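Long-range contacts in amine Dehydrogenase (Pseudomonas putida, PDB 1JMX), which probably carries electrons drawn from amine oxidation through two covalently bound c-type hemes, in the manner of quinohemoprotein amine dehydrogenases: residues Arg114-Trp119 / Asp155-Tyr160; His29-Pro34 / Leu162-Trp167; Ser73-Val78 / Val109-Arg114. One frame throughout, in Å; residues are numbered along the deposited sequence.

Interaction 1 of 3, residues Arg114-Trp119 / Asp155-Tyr160; sequences RPAKEW and DLAKRY. With HEC (heme c), chain F.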
loop_
_atom_site.group_PDB
_atom_site.type_symbol
_atom_site.label_atom_id
_atom_site.label_comp_id
_atom_site.label_asym_id
_atom_site.label_seq_id
_atom_site.Cartn_x
_atom_site.Cartn_y
_atom_site.Cartn_z
ATOM N N ARG A 114 -2.793 -7.285 22.795
ATOM C CA ARG A 114 -4.234 -7.440 23.016
ATOM C C ARG A 114 -4.632 -8.854 23.398
ATOM O O ARG A 114 -3.931 -9.811 23.073
ATOM C CB ARG A 114 -5.005 -7.143 21.724
ATOM C CG ARG A 114 -4.752 -5.824 21.055
ATOM C CD ARG A 114 -5.452 -5.826 19.721
ATOM N NE ARG A 114 -5.371 -4.547 19.040
ATOM C CZ ARG A 114 -6.378 -3.995 18.376
ATOM N NH1 ARG A 114 -7.551 -4.607 18.310
ATOM N NH2 ARG A 114 -6.197 -2.849 17.744
ATOM N N PRO A 115 -5.758 -9.001 24.126
ATOM C CA PRO A 115 -6.204 -10.345 24.500
ATOM C C PRO A 115 -6.892 -10.903 23.245
ATOM O O PRO A 115 -7.193 -10.144 22.316
ATOM C CB PRO A 115 -7.191 -10.078 25.645
ATOM C CG PRO A 115 -7.767 -8.754 25.298
ATOM C CD PRO A 115 -6.552 -7.972 24.828
ATOM N N ALA A 116 -7.132 -12.210 23.206
ATOM C CA ALA A 116 -7.751 -12.840 22.039
ATOM C C ALA A 116 -9.037 -12.199 21.516
ATOM O O ALA A 116 -9.214 -12.096 20.305
ATOM C CB ALA A 116 -7.967 -14.325 22.287
ATOM N N LYS A 117 -9.925 -11.761 22.409
ATOM C CA LYS A 117 -11.189 -11.148 21.984
ATOM C C LYS A 117 -10.995 -9.825 21.259
ATOM O O LYS A 117 -11.773 -9.483 20.364
ATOM C CB LYS A 117 -12.139 -10.976 23.173
ATOM C CG LYS A 117 -13.453 -10.228 22.864
ATOM C CD LYS A 117 -14.283 -10.881 21.740
ATOM C CE LYS A 117 -14.719 -12.307 22.082
ATOM N NZ LYS A 117 -15.623 -12.922 21.042
ATOM N N GLU A 118 -9.968 -9.077 21.653
ATOM C CA GLU A 118 -9.671 -7.798 21.019
ATOM C C GLU A 118 -9.028 -8.027 19.649
ATOM O O GLU A 118 -9.139 -7.181 18.763
ATOM C CB GLU A 118 -8.780 -6.941 21.916
ATOM C CG GLU A 118 -9.422 -6.590 23.256
ATOM C CD GLU A 118 -10.674 -5.750 23.103
ATOM O OE1 GLU A 118 -10.606 -4.732 22.404
ATOM O OE2 GLU A 118 -11.724 -6.094 23.679
ATOM N N TRP A 119 -8.363 -9.172 19.484
ATOM C CA TRP A 119 -7.751 -9.536 18.208
ATOM C C TRP A 119 -8.876 -10.031 17.300
ATOM O O TRP A 119 -8.828 -9.836 16.086
ATOM C CB TRP A 119 -6.691 -10.644 18.368
ATOM C CG TRP A 119 -5.328 -10.183 18.838
ATOM C CD1 TRP A 119 -4.653 -10.628 19.938
ATOM C CD2 TRP A 119 -4.472 -9.210 18.209
ATOM N NE1 TRP A 119 -3.432 -9.998 20.036
ATOM C CE2 TRP A 119 -3.294 -9.122 18.992
ATOM C CE3 TRP A 119 -4.582 -8.405 17.066
ATOM C CZ2 TRP A 119 -2.237 -8.260 18.671
ATOM C CZ3 TRP A 119 -3.524 -7.544 16.744
ATOM C CH2 TRP A 119 -2.370 -7.482 17.549
ATOM N N ASP A 155 -2.953 -17.166 17.628
ATOM C CA ASP A 155 -1.509 -17.002 17.492
ATOM C C ASP A 155 -1.149 -15.578 17.907
ATOM O O ASP A 155 -0.210 -15.369 18.669
ATOM C CB ASP A 155 -1.073 -17.272 16.038
ATOM C CG ASP A 155 0.445 -17.277 15.860
ATOM O OD1 ASP A 155 0.954 -16.555 14.967
ATOM O OD2 ASP A 155 1.132 -18.018 16.603
ATOM N N LEU A 156 -1.930 -14.611 17.429
ATOM C CA LEU A 156 -1.715 -13.203 17.740
ATOM C C LEU A 156 -1.827 -12.975 19.244
ATOM O O LEU A 156 -1.094 -12.170 19.807
ATOM C CB LEU A 156 -2.747 -12.326 17.022
ATOM C CG LEU A 156 -2.703 -12.077 15.514
ATOM C CD1 LEU A 156 -3.968 -11.362 15.078
ATOM C CD2 LEU A 156 -1.485 -11.252 15.156
ATOM N N ALA A 157 -2.749 -13.693 19.883
ATOM C CA ALA A 157 -2.967 -13.571 21.319
ATOM C C ALA A 157 -1.823 -14.165 22.130
ATOM O O ALA A 157 -1.505 -13.688 23.212
ATOM C CB ALA A 157 -4.279 -14.227 21.708
ATOM N N LYS A 158 -1.215 -15.222 21.615
ATOM C CA LYS A 158 -0.102 -15.860 22.304
ATOM C C LYS A 158 1.203 -15.067 22.123
ATOM O O LYS A 158 1.995 -14.917 23.061
ATOM C CB LYS A 158 0.065 -17.295 21.796
ATOM C CG LYS A 158 1.170 -18.070 22.492
ATOM C CD LYS A 158 1.211 -19.534 22.052
ATOM C CE LYS A 158 0.113 -20.343 22.737
ATOM N NZ LYS A 158 0.265 -21.823 22.510
ATOM N N ARG A 159 1.404 -14.549 20.915
ATOM C CA ARG A 159 2.597 -13.779 20.595
ATOM C C ARG A 159 2.558 -12.358 21.156
ATOM O O ARG A 159 3.570 -11.849 21.642
ATOM C CB ARG A 159 2.809 -13.722 19.073
ATOM C CG ARG A 159 2.816 -15.084 18.384
ATOM C CD ARG A 159 3.603 -15.088 17.068
ATOM N NE ARG A 159 3.209 -14.049 16.109
ATOM C CZ ARG A 159 3.980 -13.639 15.093
ATOM N NH1 ARG A 159 5.179 -14.178 14.900
ATOM N NH2 ARG A 159 3.580 -12.659 14.282
ATOM N N TYR A 160 1.385 -11.732 21.098
ATOM C CA TYR A 160 1.222 -10.359 21.571
ATOM C C TYR A 160 0.055 -10.206 22.537
ATOM O O TYR A 160 -0.924 -9.542 22.214
ATOM C CB TYR A 160 0.990 -9.429 20.380
ATOM C CG TYR A 160 1.933 -9.635 19.225
ATOM C CD1 TYR A 160 1.442 -9.897 17.949
ATOM C CD2 TYR A 160 3.317 -9.550 19.400
ATOM C CE1 TYR A 160 2.300 -10.069 16.870
ATOM C CE2 TYR A 160 4.193 -9.715 18.330
ATOM C CZ TYR A 160 3.680 -9.973 17.063
ATOM O OH TYR A 160 4.531 -10.111 15.982
HETATM FE FE HEC F . -13.913 4.173 19.345
HETATM C CHA HEC F . -13.311 1.054 18.215
HETATM C CHB HEC F . -10.928 4.185 20.934
HETATM C CHC HEC F . -14.540 7.323 20.504
HETATM C CHD HEC F . -16.949 4.165 17.746
HETATM N NA HEC F . -12.440 2.896 19.533
HETATM C C1A HEC F . -12.339 1.637 19.002
HETATM C C2A HEC F . -11.083 1.002 19.378
HETATM C C3A HEC F . -10.422 1.888 20.139
HETATM C C4A HEC F . -11.261 3.063 20.235
HETATM C CMA HEC F . -9.060 1.686 20.774
HETATM C CAA HEC F . -10.632 -0.384 18.976
HETATM C CBA HEC F . -9.726 -0.280 17.770
HETATM C CGA HEC F . -9.223 -1.625 17.283
HETATM O O1A HEC F . -9.570 -2.663 17.871
HETATM O O2A HEC F . -8.466 -1.640 16.294
HETATM N NB HEC F . -12.952 5.470 20.462
HETATM C C1B HEC F . -11.696 5.319 21.056
HETATM C C2B HEC F . -11.290 6.450 21.821
HETATM C C3B HEC F . -12.321 7.340 21.711
HETATM C C4B HEC F . -13.340 6.737 20.863
HETATM C CMB HEC F . -9.968 6.600 22.604
HETATM C CAB HEC F . -12.327 8.691 22.397
HETATM C CBB HEC F . -11.635 9.874 21.714
HETATM N NC HEC F . -15.418 5.463 19.159
HETATM C C1C HEC F . -15.511 6.735 19.710
HETATM C C2C HEC F . -16.752 7.380 19.361
HETATM C C3C HEC F . -17.433 6.510 18.609
HETATM C C4C HEC F . -16.600 5.311 18.467
HETATM C CMC HEC F . -17.182 8.780 19.797
HETATM C CAC HEC F . -18.897 6.679 18.233
HETATM C CBC HEC F . -19.327 7.465 17.011
HETATM N ND HEC F . -14.925 2.886 18.212
HETATM C C1D HEC F . -16.163 3.025 17.624
HETATM C C2D HEC F . -16.543 1.828 16.862
HETATM C C3D HEC F . -15.492 0.971 17.016
HETATM C C4D HEC F . -14.523 1.632 17.839
HETATM C CMD HEC F . -17.839 1.605 16.074
HETATM C CAD HEC F . -15.317 -0.435 16.445
HETATM C CBD HEC F . -14.769 -0.515 15.029
HETATM C CGD HEC F . -13.421 0.146 14.872
HETATM O O1D HEC F . -13.347 1.220 14.271
HETATM O O2D HEC F . -12.417 -0.402 15.349
#
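Two donors hold Tyr160 O, just past helix 144-159: Arg114 N just ahead of helix 116-129 and Trp119 NE1 in its first turn. Arg114 N gives a straight bond of 3.0 Å (164°), arriving above the carbonyl plane, and Trp119 NE1 adds a weak one of 3.4 Å to Tyr160 O, which lies at the edge of the indole. Tryptophan suits the place because it offers an N-H as well as two broad faces. Leu156 CB sits almost on the ring normal, 3.6 Å from the centroid of the five-membered ring, while Leu156 CD1 reaches on to CE3; on the opposite face lies Arg114 CD. Where the helices come nearest, small residues are needed: Ala116 CB meets Ala157 CB at 3.7 Å. Arg114 leaves with its chain extended from CG to NE (chi3 175°), so that its guanidinium meets a heme c propionate end-on, NH1 to O1A at 2.8 Å and NH2 to O2A at 3.0 Å. NH1 also donates to Glu118 O, which fixes the rotation of the group. The paired arginine-propionate bonds probably offset the carboxylate charge, an arrangement characteristic of a heme-propionate site, here that of the His16- and Met44-ligated heme in the cytochrome c domain.

Interaction 2 of 3, residues His29-Pro34 / Leu162-Trp167; sequences HQRKTP and LESAAW. With HEC (heme c), chain F.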
loop_
_atom_site.group_PDB
_atom_site.type_symbol
_atom_site.label_atom_id
_atom_site.label_comp_id
_atom_site.label_asym_id
_atom_site.label_seq_id
_atom_site.Cartn_x
_atom_site.Cartn_y
_atom_site.Cartn_z
ATOM N N HIS A 29 -8.547 -2.350 26.931
ATOM C CA HIS A 29 -8.178 -3.749 26.746
ATOM C C HIS A 29 -7.158 -3.922 25.626
ATOM O O HIS A 29 -7.035 -4.995 25.031
ATOM C CB HIS A 29 -9.441 -4.552 26.441
ATOM C CG HIS A 29 -10.602 -4.176 27.303
ATOM N ND1 HIS A 29 -10.843 -4.764 28.524
ATOM C CD2 HIS A 29 -11.546 -3.217 27.155
ATOM C CE1 HIS A 29 -11.882 -4.182 29.094
ATOM N NE2 HIS A 29 -12.327 -3.240 28.284
ATOM N N GLN A 30 -6.433 -2.841 25.357
ATOM C CA GLN A 30 -5.419 -2.817 24.321
ATOM C C GLN A 30 -4.257 -1.929 24.770
ATOM O O GLN A 30 -4.457 -0.962 25.507
ATOM C CB GLN A 30 -6.021 -2.247 23.032
ATOM C CG GLN A 30 -7.215 -3.015 22.482
ATOM C CD GLN A 30 -7.869 -2.313 21.310
ATOM O OE1 GLN A 30 -7.357 -1.316 20.804
ATOM N NE2 GLN A 30 -9.013 -2.821 20.884
ATOM N N ARG A 31 -3.043 -2.286 24.358
ATOM C CA ARG A 31 -1.838 -1.499 24.673
ATOM C C ARG A 31 -1.138 -1.216 23.355
ATOM O O ARG A 31 -0.968 -2.119 22.541
ATOM C CB ARG A 31 -0.899 -2.247 25.623
ATOM C CG ARG A 31 -1.468 -2.421 27.014
ATOM C CD ARG A 31 -0.439 -2.880 28.018
ATOM N NE ARG A 31 -0.037 -4.269 27.843
ATOM C CZ ARG A 31 1.157 -4.642 27.399
ATOM N NH1 ARG A 31 2.055 -3.723 27.076
ATOM N NH2 ARG A 31 1.480 -5.927 27.337
ATOM N N LYS A 32 -0.785 0.042 23.124
ATOM C CA LYS A 32 -0.129 0.432 21.877
ATOM C C LYS A 32 0.937 1.503 22.118
ATOM O O LYS A 32 1.076 2.037 23.226
ATOM C CB LYS A 32 -1.154 1.017 20.889
ATOM C CG LYS A 32 -2.545 0.395 20.894
ATOM C CD LYS A 32 -3.506 1.277 20.107
ATOM C CE LYS A 32 -4.959 0.866 20.294
ATOM N NZ LYS A 32 -5.384 -0.180 19.360
ATOM N N THR A 33 1.660 1.834 21.053
ATOM C CA THR A 33 2.690 2.866 21.098
ATOM C C THR A 33 1.963 4.211 21.008
ATOM O O THR A 33 0.755 4.247 20.766
ATOM C CB THR A 33 3.663 2.746 19.886
ATOM O OG1 THR A 33 2.945 2.949 18.662
ATOM C CG2 THR A 33 4.340 1.383 19.861
ATOM N N PRO A 34 2.675 5.330 21.244
ATOM C CA PRO A 34 2.066 6.666 21.170
ATOM C C PRO A 34 1.412 6.942 19.807
ATOM O O PRO A 34 0.310 7.491 19.744
ATOM C CB PRO A 34 3.254 7.588 21.421
ATOM C CG PRO A 34 4.062 6.799 22.397
ATOM C CD PRO A 34 4.041 5.414 21.800
ATOM N N LEU A 162 -2.122 -9.114 26.067
ATOM C CA LEU A 162 -2.350 -7.892 26.829
ATOM C C LEU A 162 -1.454 -7.891 28.067
ATOM O O LEU A 162 -0.810 -6.895 28.380
ATOM C CB LEU A 162 -3.820 -7.811 27.243
ATOM C CG LEU A 162 -4.476 -6.442 27.442
ATOM C CD1 LEU A 162 -4.574 -6.097 28.904
ATOM C CD2 LEU A 162 -3.742 -5.369 26.659
ATOM N N GLU A 163 -1.404 -9.024 28.760
ATOM C CA GLU A 163 -0.568 -9.130 29.949
ATOM C C GLU A 163 0.725 -9.891 29.711
ATOM O O GLU A 163 0.762 -10.896 29.004
ATOM C CB GLU A 163 -1.340 -9.736 31.127
ATOM C CG GLU A 163 -1.505 -8.753 32.322
ATOM C CD GLU A 163 -0.177 -8.382 33.029
ATOM O OE1 GLU A 163 0.081 -8.942 34.126
ATOM O OE2 GLU A 163 0.584 -7.510 32.517
ATOM N N SER A 164 1.790 -9.369 30.303
ATOM C CA SER A 164 3.113 -9.959 30.203
ATOM C C SER A 164 3.922 -9.474 31.400
ATOM O O SER A 164 3.602 -8.445 32.000
ATOM C CB SER A 164 3.794 -9.534 28.891
ATOM O OG SER A 164 4.088 -8.145 28.885
ATOM N N ALA A 165 4.958 -10.226 31.749
ATOM C CA ALA A 165 5.813 -9.866 32.870
ATOM C C ALA A 165 6.525 -8.549 32.575
ATOM O O ALA A 165 6.673 -7.701 33.452
ATOM C CB ALA A 165 6.827 -10.976 33.124
ATOM N N ALA A 166 6.915 -8.377 31.314
ATOM C CA ALA A 166 7.613 -7.183 30.847
ATOM C C ALA A 166 6.857 -5.893 31.140
ATOM O O ALA A 166 7.434 -4.915 31.619
ATOM C CB ALA A 166 7.877 -7.304 29.351
ATOM N N TRP A 167 5.566 -5.889 30.827
ATOM C CA TRP A 167 4.728 -4.724 31.058
ATOM C C TRP A 167 4.516 -4.470 32.544
ATOM O O TRP A 167 4.493 -3.323 32.989
ATOM C CB TRP A 167 3.374 -4.904 30.367
ATOM C CG TRP A 167 2.434 -3.771 30.608
ATOM C CD1 TRP A 167 1.134 -3.859 31.003
ATOM C CD2 TRP A 167 2.724 -2.372 30.480
ATOM N NE1 TRP A 167 0.593 -2.603 31.130
ATOM C CE2 TRP A 167 1.545 -1.671 30.817
ATOM C CE3 TRP A 167 3.868 -1.643 30.115
ATOM C CZ2 TRP A 167 1.472 -0.273 30.801
ATOM C CZ3 TRP A 167 3.797 -0.252 30.100
ATOM C CH2 TRP A 167 2.603 0.418 30.442
HETATM FE FE HEC F . -13.913 4.173 19.345
HETATM C CHA HEC F . -13.311 1.054 18.215
HETATM C CHB HEC F . -10.928 4.185 20.934
HETATM C CHC HEC F . -14.540 7.323 20.504
HETATM C CHD HEC F . -16.949 4.165 17.746
HETATM N NA HEC F . -12.440 2.896 19.533
HETATM C C1A HEC F . -12.339 1.637 19.002
HETATM C C2A HEC F . -11.083 1.002 19.378
HETATM C C3A HEC F . -10.422 1.888 20.139
HETATM C C4A HEC F . -11.261 3.063 20.235
HETATM C CMA HEC F . -9.060 1.686 20.774
HETATM C CAA HEC F . -10.632 -0.384 18.976
HETATM C CBA HEC F . -9.726 -0.280 17.770
HETATM C CGA HEC F . -9.223 -1.625 17.283
HETATM O O1A HEC F . -9.570 -2.663 17.871
HETATM O O2A HEC F . -8.466 -1.640 16.294
HETATM N NB HEC F . -12.952 5.470 20.462
HETATM C C1B HEC F . -11.696 5.319 21.056
HETATM C C2B HEC F . -11.290 6.450 21.821
HETATM C C3B HEC F . -12.321 7.340 21.711
HETATM C C4B HEC F . -13.340 6.737 20.863
HETATM C CMB HEC F . -9.968 6.600 22.604
HETATM C CAB HEC F . -12.327 8.691 22.397
HETATM C CBB HEC F . -11.635 9.874 21.714
HETATM N NC HEC F . -15.418 5.463 19.159
HETATM C C1C HEC F . -15.511 6.735 19.710
HETATM C C2C HEC F . -16.752 7.380 19.361
HETATM C C3C HEC F . -17.433 6.510 18.609
HETATM C C4C HEC F . -16.600 5.311 18.467
HETATM C CMC HEC F . -17.182 8.780 19.797
HETATM C CAC HEC F . -18.897 6.679 18.233
HETATM C CBC HEC F . -19.327 7.465 17.011
HETATM N ND HEC F . -14.925 2.886 18.212
HETATM C C1D HEC F . -16.163 3.025 17.624
HETATM C C2D HEC F . -16.543 1.828 16.862
HETATM C C3D HEC F . -15.492 0.971 17.016
HETATM C C4D HEC F . -14.523 1.632 17.839
HETATM C CMD HEC F . -17.839 1.605 16.074
HETATM C CAD HEC F . -15.317 -0.435 16.445
HETATM C CBD HEC F . -14.769 -0.515 15.029
HETATM C CGD HEC F . -13.421 0.146 14.872
HETATM O O1D HEC F . -13.347 1.220 14.271
HETATM O O2D HEC F . -12.417 -0.402 15.349
#
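Gln30, in the segment His29-Pro34, lines the propionate side of the heme c ligated by His16 and Met44; the segment's other side faces the turn into helix 165-173. Gln30 NE2 donates to propionate O1A at 3.1 Å. Lys32 touches the second heme, to whose site it belongs, and its NZ bonds to Gln30 OE1 at 2.7 Å, a hydrogen bond that fixes the turn of the amide with NE2 toward the propionate. Arg31, between them, points to the helix instead. Its NE and NH2 grip a single acceptor side-on, Leu162 O, at 2.8 and 2.7 Å; NE comes in the carbonyl plane, NH2 from above it. This segment includes the short strand 31-32, which pairs antiparallel with strand 112-113 in the cytochrome c domain. A bend at chi3 (-72°) lays the Arg31 guanidinium flat over Trp167, planes 3° apart and centres 3.9 Å apart, a cation-pi stack, while Arg31 CD presses on the same indole face, 3.3 Å from NE1. Arginine suits the site because its edge can bond to a carbonyl while its face rests on an aromatic ring; its NH1 has a salt bridge to Glu74. Leu162 closes the apolar side, CD2 touching Arg31 CG at 3.7 Å and lying against His29 O. Ser164, which bonds to Glu74, is the N-cap of the helix, and its OG accepts a weak capping bond of 3.3 Å from Trp167 N.

Interaction 3 of 3, residues Ser73-Val78 / Val109-Arg114; sequences SETDGV and VALQRR. With HEC (heme c), chain E.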
loop_
_atom_site.group_PDB
_atom_site.type_symbol
_atom_site.label_atom_id
_atom_site.label_comp_id
_atom_site.label_asym_id
_atom_site.label_seq_id
_atom_site.Cartn_x
_atom_site.Cartn_y
_atom_site.Cartn_z
ATOM N N SER A 73 11.190 -3.776 25.869
ATOM C CA SER A 73 11.450 -5.061 25.238
ATOM C C SER A 73 10.317 -5.562 24.344
ATOM O O SER A 73 10.508 -6.491 23.568
ATOM C CB SER A 73 11.802 -6.109 26.290
ATOM O OG SER A 73 10.726 -6.333 27.173
ATOM N N GLU A 74 9.137 -4.962 24.458
ATOM C CA GLU A 74 8.013 -5.363 23.621
ATOM C C GLU A 74 8.063 -4.653 22.270
ATOM O O GLU A 74 7.261 -4.938 21.385
ATOM C CB GLU A 74 6.682 -5.107 24.329
ATOM C CG GLU A 74 6.478 -5.949 25.589
ATOM C CD GLU A 74 5.146 -5.678 26.264
ATOM O OE1 GLU A 74 4.752 -4.503 26.379
ATOM O OE2 GLU A 74 4.488 -6.644 26.675
ATOM N N THR A 75 8.988 -3.700 22.134
ATOM C CA THR A 75 9.177 -2.977 20.876
ATOM C C THR A 75 10.449 -3.459 20.159
ATOM O O THR A 75 10.708 -3.070 19.025
ATOM C CB THR A 75 9.284 -1.439 21.071
ATOM O OG1 THR A 75 10.448 -1.124 21.849
ATOM C CG2 THR A 75 8.041 -0.892 21.744
ATOM N N ASP A 76 11.240 -4.288 20.839
ATOM C CA ASP A 76 12.483 -4.829 20.283
ATOM C C ASP A 76 12.321 -5.451 18.903
ATOM O O ASP A 76 11.559 -6.403 18.721
ATOM C CB ASP A 76 13.079 -5.887 21.215
ATOM C CG ASP A 76 13.818 -5.290 22.403
ATOM O OD1 ASP A 76 13.894 -4.042 22.524
ATOM O OD2 ASP A 76 14.334 -6.086 23.220
ATOM N N GLY A 77 13.051 -4.906 17.933
ATOM C CA GLY A 77 12.996 -5.425 16.577
ATOM C C GLY A 77 11.967 -4.815 15.642
ATOM O O GLY A 77 12.009 -5.072 14.440
ATOM N N VAL A 78 11.035 -4.030 16.174
ATOM C CA VAL A 78 10.016 -3.401 15.336
ATOM C C VAL A 78 9.978 -1.875 15.494
ATOM O O VAL A 78 9.021 -1.222 15.070
ATOM C CB VAL A 78 8.590 -4.034 15.544
ATOM C CG1 VAL A 78 8.513 -5.394 14.874
ATOM C CG2 VAL A 78 8.257 -4.178 17.017
ATOM N N VAL A 109 1.263 -4.466 13.582
ATOM C CA VAL A 109 0.597 -5.506 14.347
ATOM C C VAL A 109 1.403 -5.822 15.610
ATOM O O VAL A 109 0.853 -5.868 16.708
ATOM C CB VAL A 109 0.469 -6.793 13.498
ATOM C CG1 VAL A 109 -0.181 -7.905 14.296
ATOM C CG2 VAL A 109 -0.311 -6.511 12.230
ATOM N N ALA A 110 2.710 -6.029 15.439
ATOM C CA ALA A 110 3.621 -6.359 16.535
ATOM C C ALA A 110 3.816 -5.236 17.554
ATOM O O ALA A 110 4.298 -5.477 18.657
ATOM C CB ALA A 110 4.962 -6.806 15.978
ATOM N N LEU A 111 3.438 -4.014 17.191
ATOM C CA LEU A 111 3.562 -2.880 18.099
ATOM C C LEU A 111 2.305 -2.687 18.947
ATOM O O LEU A 111 2.040 -1.599 19.459
ATOM C CB LEU A 111 3.920 -1.600 17.336
ATOM C CG LEU A 111 5.386 -1.518 16.908
ATOM C CD1 LEU A 111 5.585 -0.394 15.920
ATOM C CD2 LEU A 111 6.276 -1.339 18.130
ATOM N N GLN A 112 1.534 -3.763 19.084
ATOM C CA GLN A 112 0.311 -3.768 19.881
ATOM C C GLN A 112 0.200 -5.053 20.702
ATOM O O GLN A 112 0.736 -6.094 20.331
ATOM C CB GLN A 112 -0.932 -3.599 18.995
ATOM C CG GLN A 112 -1.032 -2.246 18.305
ATOM C CD GLN A 112 -2.441 -1.905 17.870
ATOM O OE1 GLN A 112 -3.409 -2.477 18.366
ATOM N NE2 GLN A 112 -2.564 -0.954 16.955
ATOM N N ARG A 113 -0.457 -4.947 21.849
ATOM C CA ARG A 113 -0.671 -6.078 22.744
ATOM C C ARG A 113 -2.172 -6.141 23.057
ATOM O O ARG A 113 -2.765 -5.155 23.489
ATOM C CB ARG A 113 0.158 -5.901 24.021
ATOM C CG ARG A 113 1.663 -6.039 23.819
ATOM C CD ARG A 113 1.989 -7.409 23.263
ATOM N NE ARG A 113 3.419 -7.642 23.083
ATOM C CZ ARG A 113 4.139 -7.194 22.056
ATOM N NH1 ARG A 113 3.568 -6.465 21.100
ATOM N NH2 ARG A 113 5.424 -7.513 21.957
ATOM N N ARG A 114 -2.793 -7.285 22.795
ATOM C CA ARG A 114 -4.234 -7.440 23.016
ATOM C C ARG A 114 -4.632 -8.854 23.398
ATOM O O ARG A 114 -3.931 -9.811 23.073
ATOM C CB ARG A 114 -5.005 -7.143 21.724
ATOM C CG ARG A 114 -4.752 -5.824 21.055
ATOM C CD ARG A 114 -5.452 -5.826 19.721
ATOM N NE ARG A 114 -5.371 -4.547 19.040
ATOM C CZ ARG A 114 -6.378 -3.995 18.376
ATOM N NH1 ARG A 114 -7.551 -4.607 18.310
ATOM N NH2 ARG A 114 -6.197 -2.849 17.744
HETATM FE FE HEC E . -4.832 -4.013 9.359
HETATM C CHA HEC E . -5.168 -0.953 10.659
HETATM C CHB HEC E . -4.020 -5.174 12.423
HETATM C CHC HEC E . -4.658 -7.155 8.107
HETATM C CHD HEC E . -5.694 -2.807 6.266
HETATM N NA HEC E . -4.613 -3.231 11.138
HETATM C C1A HEC E . -4.785 -1.937 11.509
HETATM C C2A HEC E . -4.529 -1.739 12.907
HETATM C C3A HEC E . -4.190 -2.929 13.398
HETATM C C4A HEC E . -4.258 -3.856 12.302
HETATM C CMA HEC E . -3.826 -3.247 14.838
HETATM C CAA HEC E . -4.651 -0.425 13.647
HETATM C CBA HEC E . -5.837 -0.623 14.588
HETATM C CGA HEC E . -6.223 0.552 15.450
HETATM O O1A HEC E . -5.622 1.611 15.384
HETATM O O2A HEC E . -7.163 0.405 16.202
HETATM N NB HEC E . -4.423 -5.770 10.094
HETATM C C1B HEC E . -4.102 -6.092 11.413
HETATM C C2B HEC E . -3.895 -7.485 11.628
HETATM C C3B HEC E . -4.102 -8.067 10.413
HETATM C C4B HEC E . -4.404 -6.995 9.457
HETATM C CMB HEC E . -3.543 -8.165 12.967
HETATM C CAB HEC E . -4.025 -9.570 10.192
HETATM C CBB HEC E . -5.370 -10.284 10.033
HETATM N NC HEC E . -5.089 -4.801 7.564
HETATM C C1C HEC E . -4.966 -6.130 7.219
HETATM C C2C HEC E . -5.208 -6.341 5.822
HETATM C C3C HEC E . -5.481 -5.144 5.297
HETATM C C4C HEC E . -5.429 -4.172 6.383
HETATM C CMC HEC E . -5.148 -7.694 5.108
HETATM C CAC HEC E . -5.647 -4.914 3.811
HETATM C CBC HEC E . -7.009 -5.044 3.157
HETATM N ND HEC E . -5.331 -2.262 8.614
HETATM C C1D HEC E . -5.662 -1.910 7.322
HETATM C C2D HEC E . -5.986 -0.484 7.221
HETATM C C3D HEC E . -5.827 -0.009 8.508
HETATM C C4D HEC E . -5.426 -1.097 9.307
HETATM C CMD HEC E . -6.403 0.268 5.960
HETATM C CAD HEC E . -6.013 1.388 9.114
HETATM C CBD HEC E . -6.356 2.508 8.191
HETATM C CGD HEC E . -5.128 3.244 7.769
HETATM O O1D HEC E . -4.031 2.640 7.791
HETATM O O2D HEC E . -5.240 4.437 7.410
HETATM O O HOH W 1 7.188 -6.711 19.038
HETATM O O HOH W 2 4.211 -9.004 25.525
#
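A type II beta turn from Thr75 to Val78, closed by Val78 N to Thr75 O at 3.0 Å, lies against the chain where helix 107-110 ends and passes into strand 112-113. Gly77 takes the turn's positive phi (91°), where a side chain would jam against the preceding carbonyl. Both elements belong to the cytochrome c domain, and the second also borders the heme ligated by His104 and His126: Val109 CG1 packs on its methyl CMB at 3.6 Å. The apolar half of the contact rests on small and branched aliphatic groups. Val78 CG2 slides along Leu111 to CD2 at 3.6 Å, Val78 CG1 faces Ala110 CB, and Thr75 CG2 also touches Leu111 CD2. The polar half is built on Arg113, bent at chi2 (-59°) so that its guanidinium folds back over its own backbone. NH1 donates to Ala110 O at 2.7 Å and to Gln112 O at 3.0 Å, both from above the carbonyl planes, while Glu74 CB lies over one face. An alanine in place of Arg113 would remove the guanidinium, and would probably leave Ala110 O and Gln112 O without these donors and loosen the link to Glu74. The Glu74 OE2 to Arg113 NE salt bridge is long, with the oxygen well out of the guanidinium plane; Glu74 is also bonded to Ser164 and Arg31. Two waters bridge the polar groups: one donates to both Glu74 O and Ala110 O, and a second accepts from Arg113 NE at 2.9 Å and donates to Glu74 OE2 at 2.6 Å.

Overall arrangement
All three contacts lie in the cytochrome c domain, and interactions 1 and 3 are both nested inside the chain loop closed by interaction 2. Interaction 3 is fully buried and leans on aliphatic packing and water bridges; interactions 1 and 2 are only partly buried, each joining direct bonds to one backbone carbonyl with packing on an indole face. Strands 31-32 and 112-113 pair, so interactions 2 and 3 share a small sheet, and Glu74 reaches across to Arg31 and Ser164. Arg114 is common to interactions 1 and 3, while Glu118 of interaction 1 probably hydrogen-bonds to Gln30 of interaction 2. Interactions 1 and 2 meet at one heme's propionate, and all three reach the other heme's pocket.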